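Local coordinates for flavoprotein (Thermotoga maritima, PDB 5V8S), which is a flavo-di-iron protein that carries an oxo-bridged di-iron centre and probably acts as an FMN-binding oxidoreductase in electron transfer, at residues 93-98 with 127-132; 118-123 with 139-144. The protein carries 1 engineered substitution. One frame throughout, in Å; residues are numbered along the deposited sequence.

Interaction 1 (93-98 with 127-132); sequences IIVNHT and RLLEGF. With FEO (mu-oxo-diiron), chain C.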
loop_
_atom_site.group_PDB
_atom_site.type_symbol
_atom_site.label_atom_id
_atom_site.label_comp_id
_atom_site.label_asym_id
_atom_site.label_seq_id
_atom_site.Cartn_x
_atom_site.Cartn_y
_atom_site.Cartn_z
ATOM N N ILE A 93 -7.979 27.560 -27.994
ATOM C CA ILE A 93 -7.826 26.353 -27.187
ATOM C C ILE A 93 -8.569 26.563 -25.872
ATOM O O ILE A 93 -8.286 27.518 -25.136
ATOM C CB ILE A 93 -6.347 26.003 -26.918
ATOM C CG1 ILE A 93 -5.585 25.812 -28.231
ATOM C CG2 ILE A 93 -6.259 24.726 -26.077
ATOM C CD1 ILE A 93 -4.092 25.654 -28.095
ATOM N N ILE A 94 -9.510 25.668 -25.572
ATOM C CA ILE A 94 -10.264 25.705 -24.320
ATOM C C ILE A 94 -9.675 24.669 -23.376
ATOM O O ILE A 94 -9.531 23.497 -23.735
ATOM C CB ILE A 94 -11.762 25.439 -24.549
ATOM C CG1 ILE A 94 -12.367 26.569 -25.401
ATOM C CG2 ILE A 94 -12.490 25.331 -23.198
ATOM C CD1 ILE A 94 -13.854 26.376 -25.748
ATOM N N VAL A 95 -9.315 25.116 -22.187
ATOM C CA VAL A 95 -8.724 24.267 -21.158
ATOM C C VAL A 95 -9.726 24.196 -20.010
ATOM O O VAL A 95 -9.794 25.088 -19.162
ATOM C CB VAL A 95 -7.363 24.807 -20.706
ATOM C CG1 VAL A 95 -6.761 23.910 -19.634
ATOM C CG2 VAL A 95 -6.432 24.909 -21.899
ATOM N N ASN A 96 -10.513 23.112 -19.971
ATOM C CA ASN A 96 -11.502 22.947 -18.921
ATOM C C ASN A 96 -10.854 22.622 -17.571
ATOM O O ASN A 96 -11.467 22.868 -16.530
ATOM C CB ASN A 96 -12.446 21.801 -19.294
ATOM C CG ASN A 96 -13.412 22.169 -20.410
ATOM O OD1 ASN A 96 -14.123 23.175 -20.322
ATOM N ND2 ASN A 96 -13.454 21.347 -21.474
ATOM N N HIS A 97 -9.629 22.093 -17.575
ATOM C CA HIS A 97 -8.946 21.567 -16.400
ATOM C C HIS A 97 -7.500 21.391 -16.815
ATOM O O HIS A 97 -7.223 20.938 -17.931
ATOM C CB HIS A 97 -9.614 20.223 -16.041
ATOM C CG HIS A 97 -8.987 19.416 -14.933
ATOM N ND1 HIS A 97 -8.660 19.903 -13.680
ATOM C CD2 HIS A 97 -8.745 18.086 -14.881
ATOM C CE1 HIS A 97 -8.204 18.916 -12.927
ATOM N NE2 HIS A 97 -8.254 17.800 -13.632
ATOM N N THR A 98 -6.582 21.795 -15.943
ATOM C CA THR A 98 -5.183 21.936 -16.317
ATOM C C THR A 98 -4.313 20.751 -15.920
ATOM O O THR A 98 -3.102 20.798 -16.149
ATOM C CB THR A 98 -4.590 23.194 -15.682
ATOM O OG1 THR A 98 -4.586 23.051 -14.254
ATOM C CG2 THR A 98 -5.389 24.432 -16.088
ATOM N N ARG A 127 -3.968 30.496 -13.465
ATOM C CA ARG A 127 -2.861 30.437 -12.515
ATOM C C ARG A 127 -2.060 29.154 -12.688
ATOM O O ARG A 127 -0.822 29.174 -12.633
ATOM C CB ARG A 127 -3.409 30.552 -11.093
ATOM C CG ARG A 127 -3.978 31.930 -10.807
ATOM C CD ARG A 127 -5.011 31.919 -9.690
ATOM N NE ARG A 127 -4.485 31.391 -8.438
ATOM C CZ ARG A 127 -5.178 31.345 -7.301
ATOM N NH1 ARG A 127 -6.424 31.808 -7.262
ATOM N NH2 ARG A 127 -4.625 30.842 -6.202
ATOM N N LEU A 128 -2.745 28.024 -12.899
ATOM C CA LEU A 128 -2.045 26.750 -13.001
ATOM C C LEU A 128 -1.319 26.602 -14.333
ATOM O O LEU A 128 -0.243 25.997 -14.383
ATOM C CB LEU A 128 -3.015 25.582 -12.767
ATOM C CG LEU A 128 -3.560 25.507 -11.330
ATOM C CD1 LEU A 128 -4.751 24.581 -11.221
ATOM C CD2 LEU A 128 -2.452 25.076 -10.360
ATOM N N LEU A 129 -1.858 27.165 -15.418
ATOM C CA LEU A 129 -1.126 27.080 -16.679
ATOM C C LEU A 129 0.183 27.844 -16.606
ATOM O O LEU A 129 1.175 27.446 -17.222
ATOM C CB LEU A 129 -1.971 27.612 -17.836
ATOM C CG LEU A 129 -3.136 26.729 -18.266
ATOM C CD1 LEU A 129 -4.020 27.458 -19.275
ATOM C CD2 LEU A 129 -2.622 25.415 -18.848
ATOM N N GLU A 130 0.206 28.937 -15.859
ATOM C CA GLU A 130 1.456 29.663 -15.681
ATOM C C GLU A 130 2.422 28.865 -14.814
ATOM O O GLU A 130 3.604 28.736 -15.139
ATOM C CB GLU A 130 1.172 31.017 -15.050
ATOM C CG GLU A 130 2.436 31.827 -14.882
ATOM C CD GLU A 130 2.204 33.118 -14.131
ATOM O OE1 GLU A 130 2.687 33.237 -12.975
ATOM O OE2 GLU A 130 1.534 34.004 -14.694
ATOM N N GLY A 131 1.932 28.304 -13.713
ATOM C CA GLY A 131 2.818 27.562 -12.827
ATOM C C GLY A 131 3.373 26.291 -13.454
ATOM O O GLY A 131 4.533 25.930 -13.231
ATOM N N PHE A 132 2.547 25.568 -14.209
ATOM C CA PHE A 132 3.024 24.332 -14.826
ATOM C C PHE A 132 3.924 24.610 -16.018
ATOM O O PHE A 132 4.967 23.971 -16.179
ATOM C CB PHE A 132 1.844 23.496 -15.333
ATOM C CG PHE A 132 0.983 22.890 -14.257
ATOM C CD1 PHE A 132 1.455 22.650 -12.983
ATOM C CD2 PHE A 132 -0.323 22.559 -14.543
ATOM C CE1 PHE A 132 0.626 22.085 -12.020
ATOM C CE2 PHE A 132 -1.142 21.997 -13.592
ATOM C CZ PHE A 132 -0.670 21.758 -12.332
HETATM FE FE1 FEO C . -8.020 15.610 -13.274
HETATM FE FE2 FEO C . -8.252 13.879 -16.202
HETATM O O FEO C . -7.453 15.064 -14.981
HETATM O O HOH W 1 -7.843 13.439 -12.920
HETATM O O HOH W 2 -8.535 12.440 -14.463
#
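Thr-98 sits against one side of helix 123-133, where Leu-128, Leu-129 and Phe-132 receive it. Its CB lies 4.1 Å from CB of Leu-128. From there the side chain forks. OG1 falls between the backbone N and the carbonyl carbon (chi1 65°) and comes within 3.3 Å of Leu-128 CB. Leu-128 CD1 also flanks this oxygen, at 3.4 Å. These are van der Waals contacts; the hydroxyl has its hydrogen bond with OD2 of Asp-166. The other branch, CG2, points to Leu-129 and meets its CG at 3.9 Å. Thr-98 O lies at the edge of the Phe-132 ring, near its plane, 3.4 Å from CE2. Val-95 adds a looser apolar contact, CG2 to Leu-129 CD1 at 4.4 Å. No hydrogen bond crosses between the segments. His-97 NE2 binds the iron FE1 at 2.2 Å. Its ND1 is hydrogen-bonded to Asp-166 OD1, so one carboxylate holds both this ligand and Thr-98. Glu-99, His-163 and Asp-180 bind the same iron. An iron ligand on a loop just past a strand end fits the metallo-beta-lactamase fold of flavo-di-iron proteins.

Interaction 2 (118-123 with 139-144); sequences EIIASN and TVVKDG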
loop_
_atom_site.group_PDB
_atom_site.type_symbol
_atom_site.label_atom_id
_atom_site.label_comp_id
_atom_site.label_asym_id
_atom_site.label_seq_id
_atom_site.Cartn_x
_atom_site.Cartn_y
_atom_site.Cartn_z
ATOM N N GLU A 118 -6.156 32.258 -28.779
ATOM C CA GLU A 118 -6.917 32.563 -27.574
ATOM C C GLU A 118 -7.035 31.295 -26.735
ATOM O O GLU A 118 -7.661 30.319 -27.161
ATOM C CB GLU A 118 -8.292 33.110 -27.931
ATOM C CG GLU A 118 -9.085 33.519 -26.723
ATOM C CD GLU A 118 -10.360 34.253 -27.100
ATOM O OE1 GLU A 118 -10.290 35.465 -27.409
ATOM O OE2 GLU A 118 -11.422 33.611 -27.103
ATOM N N ILE A 119 -6.411 31.300 -25.557
ATOM C CA ILE A 119 -6.483 30.186 -24.607
ATOM C C ILE A 119 -7.509 30.554 -23.544
ATOM O O ILE A 119 -7.365 31.573 -22.860
ATOM C CB ILE A 119 -5.109 29.910 -23.970
ATOM C CG1 ILE A 119 -4.071 29.631 -25.064
ATOM C CG2 ILE A 119 -5.196 28.742 -22.976
ATOM C CD1 ILE A 119 -2.633 29.426 -24.551
ATOM N N ILE A 120 -8.552 29.740 -23.390
ATOM C CA ILE A 120 -9.643 30.027 -22.459
ATOM C C ILE A 120 -9.562 29.066 -21.280
ATOM O O ILE A 120 -9.477 27.843 -21.468
ATOM C CB ILE A 120 -11.010 29.921 -23.154
ATOM C CG1 ILE A 120 -11.121 30.995 -24.229
ATOM C CG2 ILE A 120 -12.147 30.038 -22.135
ATOM C CD1 ILE A 120 -12.276 30.778 -25.156
ATOM N N ALA A 121 -9.638 29.612 -20.065
ATOM C CA ALA A 121 -9.611 28.792 -18.860
ATOM C C ALA A 121 -10.335 29.533 -17.744
ATOM O O ALA A 121 -10.656 30.714 -17.865
ATOM C CB ALA A 121 -8.170 28.475 -18.447
ATOM N N SER A 122 -10.565 28.841 -16.641
ATOM C CA SER A 122 -11.073 29.500 -15.448
ATOM C C SER A 122 -9.974 30.340 -14.790
ATOM O O SER A 122 -8.803 30.308 -15.180
ATOM C CB SER A 122 -11.560 28.457 -14.449
ATOM O OG SER A 122 -10.458 27.750 -13.901
ATOM N N ASN A 123 -10.362 31.109 -13.771
ATOM C CA ASN A 123 -9.386 31.931 -13.062
ATOM C C ASN A 123 -8.262 31.080 -12.473
ATOM O O ASN A 123 -7.072 31.379 -12.639
ATOM C CB ASN A 123 -10.083 32.729 -11.965
ATOM C CG ASN A 123 -9.182 33.763 -11.356
ATOM O OD1 ASN A 123 -8.878 34.781 -11.972
ATOM N ND2 ASN A 123 -8.723 33.496 -10.149
ATOM N N THR A 139 -7.078 33.863 -21.465
ATOM C CA THR A 139 -8.347 34.556 -21.291
ATOM C C THR A 139 -9.173 33.835 -20.228
ATOM O O THR A 139 -9.536 32.667 -20.403
ATOM C CB THR A 139 -9.076 34.553 -22.634
ATOM O OG1 THR A 139 -8.305 35.299 -23.582
ATOM C CG2 THR A 139 -10.463 35.160 -22.514
ATOM N N VAL A 140 -9.493 34.536 -19.141
ATOM C CA VAL A 140 -10.269 33.972 -18.042
ATOM C C VAL A 140 -11.749 34.159 -18.330
ATOM O O VAL A 140 -12.190 35.270 -18.643
ATOM C CB VAL A 140 -9.896 34.645 -16.715
ATOM C CG1 VAL A 140 -10.868 34.264 -15.609
ATOM C CG2 VAL A 140 -8.486 34.259 -16.332
ATOM N N VAL A 141 -12.521 33.080 -18.186
ATOM C CA VAL A 141 -13.976 33.126 -18.268
ATOM C C VAL A 141 -14.557 32.943 -16.875
ATOM O O VAL A 141 -14.032 32.165 -16.062
ATOM C CB VAL A 141 -14.551 32.083 -19.244
ATOM C CG1 VAL A 141 -14.267 32.484 -20.699
ATOM C CG2 VAL A 141 -14.017 30.681 -18.933
ATOM N N LYS A 142 -15.641 33.665 -16.607
ATOM C CA LYS A 142 -16.363 33.596 -15.346
ATOM C C LYS A 142 -17.566 32.666 -15.462
ATOM O O LYS A 142 -17.971 32.253 -16.553
ATOM C CB LYS A 142 -16.825 34.993 -14.923
ATOM C CG LYS A 142 -15.682 35.953 -14.617
ATOM C CD LYS A 142 -16.108 37.077 -13.695
ATOM C CE LYS A 142 -17.247 37.885 -14.284
ATOM N NZ LYS A 142 -17.381 39.214 -13.599
ATOM N N ASP A 143 -18.154 32.357 -14.310
ATOM C CA ASP A 143 -19.273 31.430 -14.256
ATOM C C ASP A 143 -20.440 31.962 -15.081
ATOM O O ASP A 143 -20.945 33.061 -14.832
ATOM C CB ASP A 143 -19.700 31.242 -12.804
ATOM C CG ASP A 143 -20.545 29.992 -12.591
ATOM O OD1 ASP A 143 -20.589 29.112 -13.478
ATOM O OD2 ASP A 143 -21.161 29.880 -11.511
ATOM N N GLY A 144 -20.865 31.173 -16.063
ATOM C CA GLY A 144 -21.996 31.513 -16.897
ATOM C C GLY A 144 -21.656 32.379 -18.082
ATOM O O GLY A 144 -22.552 32.691 -18.878
HETATM O O HOH W 3 -5.826 34.101 -24.548
HETATM O O HOH W 4 -13.210 31.590 -13.472
#
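Thr-139 and Val-140 pair in parallel with Ile-120 and Ala-121, and three backbone hydrogen bonds join the strands. Thr-139 N gives to Ile-119 O at 2.7 Å. Thr-139 O then accepts from Ala-121 N at 3.1 Å. Ala-121 O takes Val-141 N at 3.0 Å. Ile-120 N and O are satisfied by backbone hydrogen bonds to Ile-93 and Val-95, outside this pair. Two of the acceptors also receive CA-H...O contacts, Thr-139 O from Ile-120 CA and Ala-121 O from Val-140 CA. Water continues the ladder at both ends. One water accepts from Ile-119 N and is hydrogen-bonded to Thr-139 OG1 at 2.9 Å. Another accepts from Asn-123 N and donates to Val-141 O, 2.8 Å away. Ser-122 OG caps the following helix through Gly-125 N and is also hydrogen-bonded to Asp-166 O.

Apolar groups fill in around these bonds. Ile-120 CG2, anti to its backbone N, meets Val-141 CG1 at 3.5 Å, and the two side chains cross at about a right angle. Val-140 CG1 lies against the first turn of the helix, 3.7 Å from Asn-123 N. Glu-118 CG approaches Thr-139 OG1 at the other end.

The pair closes the beta-alpha-beta unit made by strand 118-121, helix 123-133 and strand 138-140. Ile-120 and Val-141 pack on Phe-156 of strand 152-158, in the second sheet. Ile-119 faces Leu-129 of the helix. On its far edge, strand 118-121 is hydrogen-bonded to strand 92-94.

In the fold
The centres of interactions 1 and 2 lie about 10 Å apart, and their segments alternate along the chain: 93-98, 118-123, 127-132, 139-144. Strands 92-94, 118-121 and 138-140 are consecutive parallel strands of one mixed sheet, with 138-140 at its edge. Residues 93-98 and 118-123 touch directly: Val-95 N to Ile-120 O and Ile-93 O to Ile-120 N are both 2.8 Å, probable hydrogen bonds. Helix 123-133 connects the two strands of interaction 2 and packs on the loop of interaction 1. Asp-166 serves both, by its carboxylate in interaction 1 and its backbone O in interaction 2. The sheet edge is thus tied to the loop that carries an iron ligand.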